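Local coordinates for molybdopterin biosynthesis moeA protein (Pyrococcus horikoshii, PDB 1WU2) that probably takes part in molybdenum cofactor biosynthesis, as in other MoeA proteins, where molybdate is inserted into molybdopterin, at residues 18-23 / 290-295; 26-31 / 36-41; 231-236 / 240-245. One frame throughout, in Å; residues are numbered along the deposited sequence.

Contact 1. Residues 18-23 / 290-295; sequences LDDINE and GEKVFI
K292 reaches across to D20 of helix 10-20. Polar bonds carry most of the contact. NZ of K292 donates to the carbonyl O of D20 at 2.6 Å. The ammonium is tilted 30° from the carbonyl plane, with a C=O...N angle of 150°. This bond gives the D20 main-chain carbonyl a side-chain donor. The same NZ forms a longer salt bridge with D20 OD2, at 3.6 Å. The two side chains cross at a slant. With chi1 at -159° the D20 carboxylate swings away from its own N and toward the lysine. OD2 also accepts a hydrogen bond from the hydroxyl of Y289, so this oxygen does not depend on K292 alone. A water extends the network. It accepts from K292 NZ at 3.0 Å and, weakly, from N22 ND2 at 2.7 Å.

Apolar contact is slight. CD1 of I21 meets the lysine chain at K292 CD, 4.2 Å away.

The backbone puts the lysine at a sharp corner. G290 to V293 form a type I' turn, the tight hairpin between strands 288-290 and 293-295. G290 N and V293 O, and V293 N and G290 O, pair at 3.1 Å each. K292 and E291 both have positive phi, as this turn requires. Strand 293-295 runs parallel to strand 252-255 in the mixed sheet. Helix 300-319 packs on both segments: I21 touches M318, and F294 touches V311 and A314.

Contact 2. Residues 26-31 / 36-41; sequences DTEKVP and VGRVLA
E28 and R38 meet nearly at right angles, and their charged groups form a salt bridge. A single oxygen, OE1 of E28, faces two nitrogens of the guanidinium. It lies 3.3 Å from R38 NH1, with an N-H...O angle of 147°. The bond to R38 NH2 is just as long but weak. The oxygen sits at the edge of the guanidinium, near its plane. NH1 meets OE1 on the anti side, somewhat out of the carboxylate plane. One oxygen takes both nitrogens, and the two planes are 79° apart, so this is not a flat two-oxygen pairing. CG of E28 lies between its backbone N and carbonyl carbon (chi1 73°), and the chain runs out straight from there to the arginine.

V30 takes a face of the same guanidinium. Its CG1 stands 3.7 Å from R38 NH2, over the plane but toward the rim. R38 reaches this place through a chain bent at chi2 and chi3. A leucine in its place would probably leave E28 OE1 without its charged mate and V30 CG1 without the flat group it packs on.

Further along, CG2 of T27 and CB of A41 touch at 3.5 Å, which is tight for two methyl groups. The two segments belong to the MoeA N-terminal region. Strand 27-31 pairs with strand 176-180, and the segment 36-41 folds back beside it; V179 of the partner strand touches both V30 and R38.

The chemistry is mixed. One ordinary and one weak bond, both rather long, suggest a modest electrostatic pull at the surface, while the apolar face and the methyl pair add close packing on the strand.

Contact 3. Residues 231-236 / 240-245; sequences GVLPDD and IKETLE
D236 and I240 are joined by a backbone bond of the i to i+4 kind, from I240 N to D236 O at 3.0 Å, in helix 237-240, which D236 N-caps. OD1 of D236 accepts weak bonds from the backbone N of S238 and I239. The segments lie in a beta-alpha-beta crossover of the probable molybdopterin-binding domain. Strand 226-233, at the edge of the parallel part of the sheet, ends here. The chain then turns through the short helix into helix 243-249 and on to the parallel strand 252-255. Strand 184-190 lies between the two strands of the crossover.

I240 folds back over the turn. Its chi1 (-58°) and chi2 (-54°) together bring CD1 back to the strand end. CD1 touches L233 CD2 at 3.7 Å and the carbonyl O of P234 at 3.6 Å. The side chains of L233 and I240 meet at a slant. Both also pack on strand 184-190, L233 on I188 and I240 on T190.

E242 approaches L233 from the opposite direction. Its OE2 lies 3.4 Å from L233 CD2, a contact between a carboxylate oxygen and a methyl group. The charge is met elsewhere, by K246 in a salt bridge. D235 packs on A87 of the second subunit.

I240 to T243 form a type I turn. The carbonyl O of I240 takes two bonds from T243, one from its backbone N at 3.2 Å and one from OG1 at 3.1 Å.

Contacts 1 and 3 reach the same mixed sheet, and their centres are about 19 Å apart. Contact 1 lies at strand 293-295 and contact 3 at the end of edge strand 226-233. Their nearest atoms are about 5 Å apart and do not touch. Contact 2 is farther off, about 23 Å from contact 1 and about 32 Å from contact 3 between centres. Its segment 26-31 comes soon after 18-23, as helix 10-20 leads into strand 27-31. Contact 1 joins segments 267 residues apart at their closest ends and encloses both others, contact 2 first. It thus ties the MoeA N-terminal region to the probable molybdopterin-binding domain, while the other two are local to one region each.

Contact 1. Residues 18-23 / 290-295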
ATOM      1  N   LEU A  18      -2.830 -22.225   8.696  1.00 29.92           N
ATOM      2  CA  LEU A  18      -3.950 -21.277   8.769  1.00 30.07           C
ATOM      3  C   LEU A  18      -5.182 -21.855   9.470  1.00 30.28           C
ATOM      4  O   LEU A  18      -5.936 -21.115  10.093  1.00 30.22           O
ATOM      5  CB  LEU A  18      -4.337 -20.775   7.371  1.00 29.96           C
ATOM      6  CG  LEU A  18      -3.345 -19.853   6.660  1.00 29.84           C
ATOM      7  CD1 LEU A  18      -3.834 -19.541   5.253  1.00 29.03           C
ATOM      8  CD2 LEU A  18      -3.115 -18.562   7.450  1.00 30.33           C
ATOM      9  N   ASP A  19      -5.385 -23.168   9.360  1.00 30.63           N
ATOM     10  CA  ASP A  19      -6.441 -23.857  10.104  1.00 31.03           C
ATOM     11  C   ASP A  19      -6.194 -23.766  11.616  1.00 31.35           C
ATOM     12  O   ASP A  19      -7.139 -23.779  12.401  1.00 31.45           O
ATOM     13  CB  ASP A  19      -6.540 -25.335   9.694  1.00 31.10           C
ATOM     14  CG  ASP A  19      -7.211 -25.543   8.333  1.00 31.53           C
ATOM     15  OD1 ASP A  19      -7.782 -24.589   7.754  1.00 31.59           O
ATOM     16  OD2 ASP A  19      -7.212 -26.657   7.764  1.00 31.95           O
ATOM     17  N   ASP A  20      -4.925 -23.685  12.010  1.00 31.76           N
ATOM     18  CA  ASP A  20      -4.541 -23.518  13.414  1.00 32.26           C
ATOM     19  C   ASP A  20      -4.775 -22.091  13.934  1.00 32.73           C
ATOM     20  O   ASP A  20      -4.877 -21.880  15.143  1.00 32.58           O
ATOM     21  CB  ASP A  20      -3.066 -23.900  13.601  1.00 32.31           C
ATOM     22  CG  ASP A  20      -2.721 -24.234  15.043  1.00 32.45           C
ATOM     23  OD1 ASP A  20      -3.370 -25.127  15.621  1.00 33.02           O
ATOM     24  OD2 ASP A  20      -1.806 -23.666  15.676  1.00 32.26           O
ATOM     25  N   ILE A  21      -4.849 -21.125  13.020  1.00 33.31           N
ATOM     26  CA  ILE A  21      -4.990 -19.708  13.360  1.00 33.85           C
ATOM     27  C   ILE A  21      -6.456 -19.269  13.304  1.00 34.27           C
ATOM     28  O   ILE A  21      -7.142 -19.491  12.305  1.00 34.38           O
ATOM     29  CB  ILE A  21      -4.138 -18.838  12.394  1.00 33.89           C
ATOM     30  CG1 ILE A  21      -2.661 -19.251  12.439  1.00 33.67           C
ATOM     31  CG2 ILE A  21      -4.296 -17.347  12.715  1.00 34.22           C
ATOM     32  CD1 ILE A  21      -1.916 -18.849  13.700  1.00 33.53           C
ATOM     33  N   ASN A  22      -6.923 -18.637  14.379  1.00 34.80           N
ATOM     34  CA  ASN A  22      -8.294 -18.133  14.456  1.00 35.20           C
ATOM     35  C   ASN A  22      -8.348 -16.612  14.357  1.00 35.48           C
ATOM     36  O   ASN A  22      -7.373 -15.924  14.667  1.00 35.24           O
ATOM     37  CB  ASN A  22      -8.946 -18.577  15.765  1.00 35.34           C
ATOM     38  CG  ASN A  22      -9.006 -20.087  15.904  1.00 35.51           C
ATOM     39  OD1 ASN A  22      -9.502 -20.784  15.021  1.00 35.70           O
ATOM     40  ND2 ASN A  22      -8.494 -20.599  17.016  1.00 36.03           N
ATOM     41  N   GLU A  23      -9.497 -16.098  13.919  1.00 35.96           N
ATOM     42  CA  GLU A  23      -9.748 -14.663  13.923  1.00 36.36           C
ATOM     43  C   GLU A  23      -9.847 -14.180  15.367  1.00 36.74           C
ATOM     44  O   GLU A  23     -10.650 -14.697  16.140  1.00 36.68           O
ATOM     45  CB  GLU A  23     -11.040 -14.331  13.167  1.00 36.38           C
ATOM     46  CG  GLU A  23     -11.226 -12.843  12.892  1.00 36.54           C
ATOM     47  CD  GLU A  23     -12.434 -12.544  12.023  1.00 36.53           C
ATOM     48  OE1 GLU A  23     -12.493 -13.053  10.885  1.00 37.01           O
ATOM     49  OE2 GLU A  23     -13.325 -11.797  12.475  1.00 36.28           O
ATOM     50  N   GLY A 290       4.173 -24.522  14.797  1.00 32.27           N
ATOM     51  CA  GLY A 290       3.363 -25.238  15.768  1.00 32.47           C
ATOM     52  C   GLY A 290       3.098 -24.411  17.020  1.00 32.70           C
ATOM     53  O   GLY A 290       3.983 -23.695  17.489  1.00 32.63           O
ATOM     54  N   GLU A 291       1.883 -24.513  17.556  1.00 33.07           N
ATOM     55  CA  GLU A 291       1.482 -23.812  18.785  1.00 33.28           C
ATOM     56  C   GLU A 291       1.665 -22.294  18.697  1.00 33.24           C
ATOM     57  O   GLU A 291       2.163 -21.668  19.637  1.00 33.39           O
ATOM     58  CB  GLU A 291       2.252 -24.347  19.998  1.00 33.44           C
ATOM     59  CG  GLU A 291       2.287 -25.857  20.116  1.00 34.06           C
ATOM     60  CD  GLU A 291       2.815 -26.309  21.466  1.00 35.13           C
ATOM     61  OE1 GLU A 291       1.987 -26.632  22.345  1.00 36.40           O
ATOM     62  OE2 GLU A 291       4.053 -26.333  21.654  1.00 34.94           O
ATOM     63  N   LYS A 292       1.252 -21.717  17.567  1.00 33.13           N
ATOM     64  CA  LYS A 292       1.363 -20.275  17.307  1.00 32.96           C
ATOM     65  C   LYS A 292       2.804 -19.780  17.111  1.00 32.89           C
ATOM     66  O   LYS A 292       3.038 -18.576  17.111  1.00 32.94           O
ATOM     67  CB  LYS A 292       0.686 -19.449  18.420  1.00 32.95           C
ATOM     68  CG  LYS A 292      -0.680 -19.957  18.872  1.00 32.96           C
ATOM     69  CD  LYS A 292      -1.633 -20.117  17.702  1.00 33.34           C
ATOM     70  CE  LYS A 292      -3.073 -20.248  18.171  1.00 33.76           C
ATOM     71  NZ  LYS A 292      -3.813 -21.262  17.386  1.00 33.96           N
ATOM     72  N   VAL A 293       3.755 -20.693  16.924  1.00 32.80           N
ATOM     73  CA  VAL A 293       5.169 -20.335  16.817  1.00 32.84           C
ATOM     74  C   VAL A 293       5.689 -20.607  15.404  1.00 33.02           C
ATOM     75  O   VAL A 293       5.603 -21.724  14.905  1.00 32.89           O
ATOM     76  CB  VAL A 293       6.036 -21.105  17.835  1.00 32.75           C
ATOM     77  CG1 VAL A 293       7.471 -20.594  17.818  1.00 32.56           C
ATOM     78  CG2 VAL A 293       5.454 -20.981  19.236  1.00 33.01           C
ATOM     79  N   PHE A 294       6.245 -19.573  14.783  1.00 33.40           N
ATOM     80  CA  PHE A 294       6.756 -19.629  13.420  1.00 33.71           C
ATOM     81  C   PHE A 294       8.280 -19.715  13.470  1.00 34.33           C
ATOM     82  O   PHE A 294       8.937 -18.764  13.890  1.00 34.25           O
ATOM     83  CB  PHE A 294       6.357 -18.357  12.654  1.00 33.58           C
ATOM     84  CG  PHE A 294       4.874 -18.215  12.412  1.00 33.14           C
ATOM     85  CD1 PHE A 294       4.363 -18.267  11.120  1.00 33.18           C
ATOM     86  CD2 PHE A 294       3.994 -18.001  13.462  1.00 32.85           C
ATOM     87  CE1 PHE A 294       3.003 -18.128  10.887  1.00 33.14           C
ATOM     88  CE2 PHE A 294       2.633 -17.864  13.234  1.00 33.00           C
ATOM     89  CZ  PHE A 294       2.137 -17.926  11.945  1.00 33.09           C
ATOM     90  N   ILE A 295       8.838 -20.847  13.046  1.00 35.15           N
ATOM     91  CA  ILE A 295      10.292 -21.028  12.988  1.00 35.96           C
ATOM     92  C   ILE A 295      10.825 -20.481  11.659  1.00 36.54           C
ATOM     93  O   ILE A 295      10.519 -21.016  10.595  1.00 36.34           O
ATOM     94  CB  ILE A 295      10.704 -22.528  13.137  1.00 36.07           C
ATOM     95  CG1 ILE A 295       9.803 -23.297  14.120  1.00 36.47           C
ATOM     96  CG2 ILE A 295      12.161 -22.635  13.572  1.00 36.23           C
ATOM     97  CD1 ILE A 295       9.671 -22.678  15.500  1.00 36.87           C
TER
HETATM   98  O   HOH W   1      -6.168 -19.541  17.934  1.00 63.33           O

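Contact 2. Residues 26-31 / 36-41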
ATOM      1  N   ASP A  26     -11.371  -9.772  19.889  1.00 38.52           N
ATOM      2  CA  ASP A  26     -11.332  -8.463  20.541  1.00 38.53           C
ATOM      3  C   ASP A  26     -11.373  -7.304  19.548  1.00 38.27           C
ATOM      4  O   ASP A  26     -10.704  -7.339  18.517  1.00 38.35           O
ATOM      5  CB  ASP A  26     -10.071  -8.336  21.403  1.00 38.72           C
ATOM      6  CG  ASP A  26     -10.086  -9.254  22.615  1.00 39.38           C
ATOM      7  OD1 ASP A  26     -10.894 -10.210  22.646  1.00 39.68           O
ATOM      8  OD2 ASP A  26      -9.315  -9.095  23.588  1.00 40.33           O
ATOM      9  N   THR A  27     -12.166  -6.284  19.873  1.00 37.94           N
ATOM     10  CA  THR A  27     -12.219  -5.043  19.102  1.00 37.60           C
ATOM     11  C   THR A  27     -12.009  -3.830  20.009  1.00 37.21           C
ATOM     12  O   THR A  27     -12.027  -3.944  21.232  1.00 37.16           O
ATOM     13  CB  THR A  27     -13.572  -4.903  18.368  1.00 37.54           C
ATOM     14  OG1 THR A  27     -14.595  -4.539  19.300  1.00 38.01           O
ATOM     15  CG2 THR A  27     -14.053  -6.234  17.800  1.00 37.58           C
ATOM     16  N   GLU A  28     -11.813  -2.669  19.387  1.00 36.84           N
ATOM     17  CA  GLU A  28     -11.695  -1.395  20.096  1.00 36.59           C
ATOM     18  C   GLU A  28     -12.112  -0.223  19.207  1.00 36.29           C
ATOM     19  O   GLU A  28     -12.011  -0.289  17.983  1.00 36.18           O
ATOM     20  CB  GLU A  28     -10.265  -1.185  20.606  1.00 36.62           C
ATOM     21  CG  GLU A  28      -9.239  -0.862  19.527  1.00 36.84           C
ATOM     22  CD  GLU A  28      -7.819  -0.846  20.059  1.00 37.37           C
ATOM     23  OE1 GLU A  28      -6.911  -1.307  19.341  1.00 37.54           O
ATOM     24  OE2 GLU A  28      -7.606  -0.371  21.198  1.00 37.78           O
ATOM     25  N   LYS A  29     -12.570   0.854  19.834  1.00 35.96           N
ATOM     26  CA  LYS A  29     -13.012   2.041  19.112  1.00 35.77           C
ATOM     27  C   LYS A  29     -11.845   3.018  19.006  1.00 35.46           C
ATOM     28  O   LYS A  29     -11.313   3.470  20.021  1.00 35.50           O
ATOM     29  CB  LYS A  29     -14.204   2.695  19.824  1.00 35.81           C
ATOM     30  CG  LYS A  29     -15.580   2.312  19.259  1.00 36.22           C
ATOM     31  CD  LYS A  29     -16.355   1.360  20.182  1.00 36.79           C
ATOM     32  CE  LYS A  29     -17.867   1.598  20.122  1.00 37.16           C
ATOM     33  NZ  LYS A  29     -18.332   2.550  21.180  1.00 37.36           N
ATOM     34  N   VAL A  30     -11.442   3.325  17.775  1.00 35.09           N
ATOM     35  CA  VAL A  30     -10.367   4.286  17.525  1.00 34.88           C
ATOM     36  C   VAL A  30     -10.930   5.515  16.817  1.00 34.85           C
ATOM     37  O   VAL A  30     -11.865   5.394  16.029  1.00 34.54           O
ATOM     38  CB  VAL A  30      -9.217   3.670  16.690  1.00 34.82           C
ATOM     39  CG1 VAL A  30      -8.631   2.456  17.405  1.00 34.63           C
ATOM     40  CG2 VAL A  30      -9.679   3.294  15.273  1.00 34.91           C
ATOM     41  N   PRO A  31     -10.367   6.694  17.090  1.00 34.88           N
ATOM     42  CA  PRO A  31     -10.853   7.931  16.469  1.00 34.93           C
ATOM     43  C   PRO A  31     -10.547   7.981  14.975  1.00 34.94           C
ATOM     44  O   PRO A  31      -9.613   7.321  14.527  1.00 34.97           O
ATOM     45  CB  PRO A  31     -10.091   9.028  17.219  1.00 34.88           C
ATOM     46  CG  PRO A  31      -8.866   8.366  17.714  1.00 35.05           C
ATOM     47  CD  PRO A  31      -9.234   6.944  17.998  1.00 34.83           C
ATOM     48  N   VAL A  36      -6.930   5.210   9.636  1.00 30.76           N
ATOM     49  CA  VAL A  36      -6.385   4.750   8.354  1.00 30.37           C
ATOM     50  C   VAL A  36      -5.421   3.571   8.555  1.00 30.08           C
ATOM     51  O   VAL A  36      -4.523   3.634   9.392  1.00 29.93           O
ATOM     52  CB  VAL A  36      -5.659   5.889   7.599  1.00 30.30           C
ATOM     53  CG1 VAL A  36      -4.955   5.357   6.348  1.00 30.16           C
ATOM     54  CG2 VAL A  36      -6.640   7.000   7.221  1.00 30.22           C
ATOM     55  N   GLY A  37      -5.621   2.504   7.782  1.00 29.71           N
ATOM     56  CA  GLY A  37      -4.798   1.305   7.867  1.00 29.45           C
ATOM     57  C   GLY A  37      -5.365   0.242   8.793  1.00 29.31           C
ATOM     58  O   GLY A  37      -4.875  -0.887   8.826  1.00 29.24           O
ATOM     59  N   ARG A  38      -6.403   0.598   9.545  1.00 29.11           N
ATOM     60  CA  ARG A  38      -7.041  -0.322  10.479  1.00 29.10           C
ATOM     61  C   ARG A  38      -8.108  -1.168   9.795  1.00 28.94           C
ATOM     62  O   ARG A  38      -8.606  -0.819   8.728  1.00 28.74           O
ATOM     63  CB  ARG A  38      -7.653   0.451  11.644  1.00 29.07           C
ATOM     64  CG  ARG A  38      -6.615   1.020  12.586  1.00 29.58           C
ATOM     65  CD  ARG A  38      -6.029  -0.018  13.531  1.00 30.36           C
ATOM     66  NE  ARG A  38      -5.667   0.578  14.812  1.00 31.42           N
ATOM     67  CZ  ARG A  38      -5.813   0.002  15.998  1.00 31.47           C
ATOM     68  NH1 ARG A  38      -6.324  -1.219  16.115  1.00 31.42           N
ATOM     69  NH2 ARG A  38      -5.437   0.662  17.086  1.00 32.87           N
ATOM     70  N   VAL A  39      -8.458  -2.277  10.435  1.00 28.93           N
ATOM     71  CA  VAL A  39      -9.382  -3.252   9.870  1.00 28.88           C
ATOM     72  C   VAL A  39     -10.704  -3.228  10.620  1.00 28.88           C
ATOM     73  O   VAL A  39     -10.736  -3.465  11.822  1.00 28.76           O
ATOM     74  CB  VAL A  39      -8.796  -4.672   9.943  1.00 28.77           C
ATOM     75  CG1 VAL A  39      -9.707  -5.674   9.221  1.00 28.85           C
ATOM     76  CG2 VAL A  39      -7.390  -4.690   9.362  1.00 28.81           C
ATOM     77  N   LEU A  40     -11.789  -2.958   9.899  1.00 29.04           N
ATOM     78  CA  LEU A  40     -13.126  -2.908  10.485  1.00 29.25           C
ATOM     79  C   LEU A  40     -13.528  -4.233  11.126  1.00 29.29           C
ATOM     80  O   LEU A  40     -13.418  -5.290  10.505  1.00 29.11           O
ATOM     81  CB  LEU A  40     -14.163  -2.537   9.421  1.00 29.39           C
ATOM     82  CG  LEU A  40     -14.328  -1.055   9.094  1.00 29.75           C
ATOM     83  CD1 LEU A  40     -15.402  -0.900   8.029  1.00 29.92           C
ATOM     84  CD2 LEU A  40     -14.690  -0.254  10.340  1.00 30.14           C
ATOM     85  N   ALA A  41     -14.008  -4.155  12.367  1.00 29.38           N
ATOM     86  CA  ALA A  41     -14.450  -5.328  13.118  1.00 29.54           C
ATOM     87  C   ALA A  41     -15.795  -5.855  12.629  1.00 29.66           C
ATOM     88  O   ALA A  41     -16.095  -7.039  12.793  1.00 29.72           O
ATOM     89  CB  ALA A  41     -14.540  -4.997  14.596  1.00 29.54           C
TER

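Contact 3. Residues 231-236 / 240-245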
ATOM      1  N   GLY A 231      14.285  -9.343  21.968  1.00 42.98           N
ATOM      2  CA  GLY A 231      15.712  -9.140  21.787  1.00 44.22           C
ATOM      3  C   GLY A 231      16.465 -10.309  21.181  1.00 45.38           C
ATOM      4  O   GLY A 231      15.887 -11.354  20.875  1.00 45.55           O
ATOM      5  N   VAL A 232      17.771 -10.109  21.012  1.00 46.75           N
ATOM      6  CA  VAL A 232      18.676 -11.131  20.496  1.00 47.83           C
ATOM      7  C   VAL A 232      19.153 -11.997  21.654  1.00 48.83           C
ATOM      8  O   VAL A 232      19.569 -11.482  22.691  1.00 48.84           O
ATOM      9  CB  VAL A 232      19.907 -10.499  19.801  1.00 47.89           C
ATOM     10  CG1 VAL A 232      20.818 -11.578  19.217  1.00 48.06           C
ATOM     11  CG2 VAL A 232      19.472  -9.517  18.717  1.00 47.99           C
ATOM     12  N   LEU A 233      19.098 -13.313  21.464  1.00 50.11           N
ATOM     13  CA  LEU A 233      19.463 -14.280  22.496  1.00 51.19           C
ATOM     14  C   LEU A 233      20.639 -15.134  22.017  1.00 52.15           C
ATOM     15  O   LEU A 233      20.798 -15.333  20.815  1.00 52.23           O
ATOM     16  CB  LEU A 233      18.273 -15.194  22.803  1.00 51.22           C
ATOM     17  CG  LEU A 233      17.242 -14.748  23.846  1.00 51.39           C
ATOM     18  CD1 LEU A 233      16.956 -13.251  23.797  1.00 51.55           C
ATOM     19  CD2 LEU A 233      15.959 -15.538  23.650  1.00 51.40           C
ATOM     20  N   PRO A 234      21.455 -15.648  22.937  1.00 53.37           N
ATOM     21  CA  PRO A 234      22.522 -16.582  22.554  1.00 54.08           C
ATOM     22  C   PRO A 234      21.980 -17.988  22.296  1.00 54.84           C
ATOM     23  O   PRO A 234      20.857 -18.298  22.702  1.00 54.94           O
ATOM     24  CB  PRO A 234      23.463 -16.582  23.771  1.00 54.10           C
ATOM     25  CG  PRO A 234      22.858 -15.639  24.779  1.00 53.90           C
ATOM     26  CD  PRO A 234      21.437 -15.405  24.390  1.00 53.40           C
ATOM     27  N   ASP A 235      22.772 -18.816  21.620  1.00 55.70           N
ATOM     28  CA  ASP A 235      22.443 -20.225  21.423  1.00 56.32           C
ATOM     29  C   ASP A 235      22.603 -20.963  22.753  1.00 56.71           C
ATOM     30  O   ASP A 235      23.695 -21.422  23.099  1.00 56.81           O
ATOM     31  CB  ASP A 235      23.341 -20.851  20.348  1.00 56.47           C
ATOM     32  CG  ASP A 235      23.041 -20.325  18.951  1.00 56.98           C
ATOM     33  OD1 ASP A 235      23.996 -19.959  18.228  1.00 57.12           O
ATOM     34  OD2 ASP A 235      21.880 -20.247  18.488  1.00 57.68           O
ATOM     35  N   ASP A 236      21.504 -21.058  23.496  1.00 57.16           N
ATOM     36  CA  ASP A 236      21.503 -21.642  24.833  1.00 57.54           C
ATOM     37  C   ASP A 236      20.090 -22.119  25.166  1.00 57.69           C
ATOM     38  O   ASP A 236      19.176 -21.307  25.277  1.00 57.70           O
ATOM     39  CB  ASP A 236      21.971 -20.604  25.856  1.00 57.64           C
ATOM     40  CG  ASP A 236      22.208 -21.199  27.229  1.00 58.06           C
ATOM     41  OD1 ASP A 236      21.219 -21.460  27.949  1.00 58.60           O
ATOM     42  OD2 ASP A 236      23.351 -21.436  27.677  1.00 58.50           O
ATOM     43  N   ILE A 240      16.496 -19.939  25.678  1.00 56.01           N
ATOM     44  CA  ILE A 240      15.506 -19.986  24.596  1.00 55.76           C
ATOM     45  C   ILE A 240      14.159 -20.510  25.108  1.00 55.36           C
ATOM     46  O   ILE A 240      13.141 -20.367  24.434  1.00 55.34           O
ATOM     47  CB  ILE A 240      16.016 -20.838  23.396  1.00 55.83           C
ATOM     48  CG1 ILE A 240      17.336 -20.283  22.843  1.00 56.18           C
ATOM     49  CG2 ILE A 240      14.975 -20.891  22.277  1.00 55.74           C
ATOM     50  CD1 ILE A 240      17.305 -18.809  22.468  1.00 56.58           C
ATOM     51  N   LYS A 241      14.154 -21.094  26.305  1.00 54.87           N
ATOM     52  CA  LYS A 241      12.924 -21.574  26.940  1.00 54.41           C
ATOM     53  C   LYS A 241      11.989 -20.455  27.426  1.00 53.77           C
ATOM     54  O   LYS A 241      10.873 -20.738  27.864  1.00 53.79           O
ATOM     55  CB  LYS A 241      13.251 -22.514  28.108  1.00 54.54           C
ATOM     56  CG  LYS A 241      12.388 -23.769  28.150  1.00 54.99           C
ATOM     57  CD  LYS A 241      12.753 -24.746  27.035  1.00 55.41           C
ATOM     58  CE  LYS A 241      12.412 -26.181  27.413  1.00 55.61           C
ATOM     59  NZ  LYS A 241      11.046 -26.298  27.995  1.00 55.60           N
ATOM     60  N   GLU A 242      12.443 -19.200  27.355  1.00 52.96           N
ATOM     61  CA  GLU A 242      11.566 -18.034  27.564  1.00 52.30           C
ATOM     62  C   GLU A 242      10.649 -17.741  26.363  1.00 51.69           C
ATOM     63  O   GLU A 242       9.961 -16.721  26.341  1.00 51.61           O
ATOM     64  CB  GLU A 242      12.379 -16.778  27.912  1.00 52.35           C
ATOM     65  CG  GLU A 242      13.523 -16.476  26.958  1.00 52.35           C
ATOM     66  CD  GLU A 242      13.685 -15.008  26.641  1.00 52.44           C
ATOM     67  OE1 GLU A 242      14.242 -14.268  27.479  1.00 53.15           O
ATOM     68  OE2 GLU A 242      13.273 -14.598  25.543  1.00 52.38           O
ATOM     69  N   THR A 243      10.655 -18.625  25.365  1.00 50.77           N
ATOM     70  CA  THR A 243       9.622 -18.661  24.330  1.00 50.02           C
ATOM     71  C   THR A 243       8.240 -18.868  24.961  1.00 49.30           C
ATOM     72  O   THR A 243       7.226 -18.493  24.378  1.00 49.17           O
ATOM     73  CB  THR A 243       9.930 -19.797  23.310  1.00 50.01           C
ATOM     74  OG1 THR A 243      11.004 -19.396  22.449  1.00 50.15           O
ATOM     75  CG2 THR A 243       8.765 -20.048  22.346  1.00 49.92           C
ATOM     76  N   LEU A 244       8.212 -19.478  26.144  1.00 48.48           N
ATOM     77  CA  LEU A 244       6.979 -19.639  26.912  1.00 47.90           C
ATOM     78  C   LEU A 244       6.380 -18.286  27.316  1.00 47.24           C
ATOM     79  O   LEU A 244       5.166 -18.118  27.274  1.00 47.30           O
ATOM     80  CB  LEU A 244       7.210 -20.509  28.156  1.00 47.87           C
ATOM     81  CG  LEU A 244       6.016 -21.394  28.535  1.00 48.02           C
ATOM     82  CD1 LEU A 244       5.979 -22.650  27.666  1.00 47.99           C
ATOM     83  CD2 LEU A 244       6.053 -21.758  30.015  1.00 48.05           C
ATOM     84  N   GLU A 245       7.228 -17.333  27.702  1.00 46.35           N
ATOM     85  CA  GLU A 245       6.773 -15.971  28.003  1.00 45.74           C
ATOM     86  C   GLU A 245       6.115 -15.298  26.792  1.00 45.13           C
ATOM     87  O   GLU A 245       5.168 -14.530  26.946  1.00 44.95           O
ATOM     88  CB  GLU A 245       7.936 -15.101  28.498  1.00 45.73           C
ATOM     89  CG  GLU A 245       7.505 -13.749  29.065  1.00 45.83           C
ATOM     90  CD  GLU A 245       8.662 -12.788  29.283  1.00 45.97           C
ATOM     91  OE1 GLU A 245       8.400 -11.579  29.473  1.00 45.61           O
ATOM     92  OE2 GLU A 245       9.831 -13.233  29.265  1.00 46.35           O
TER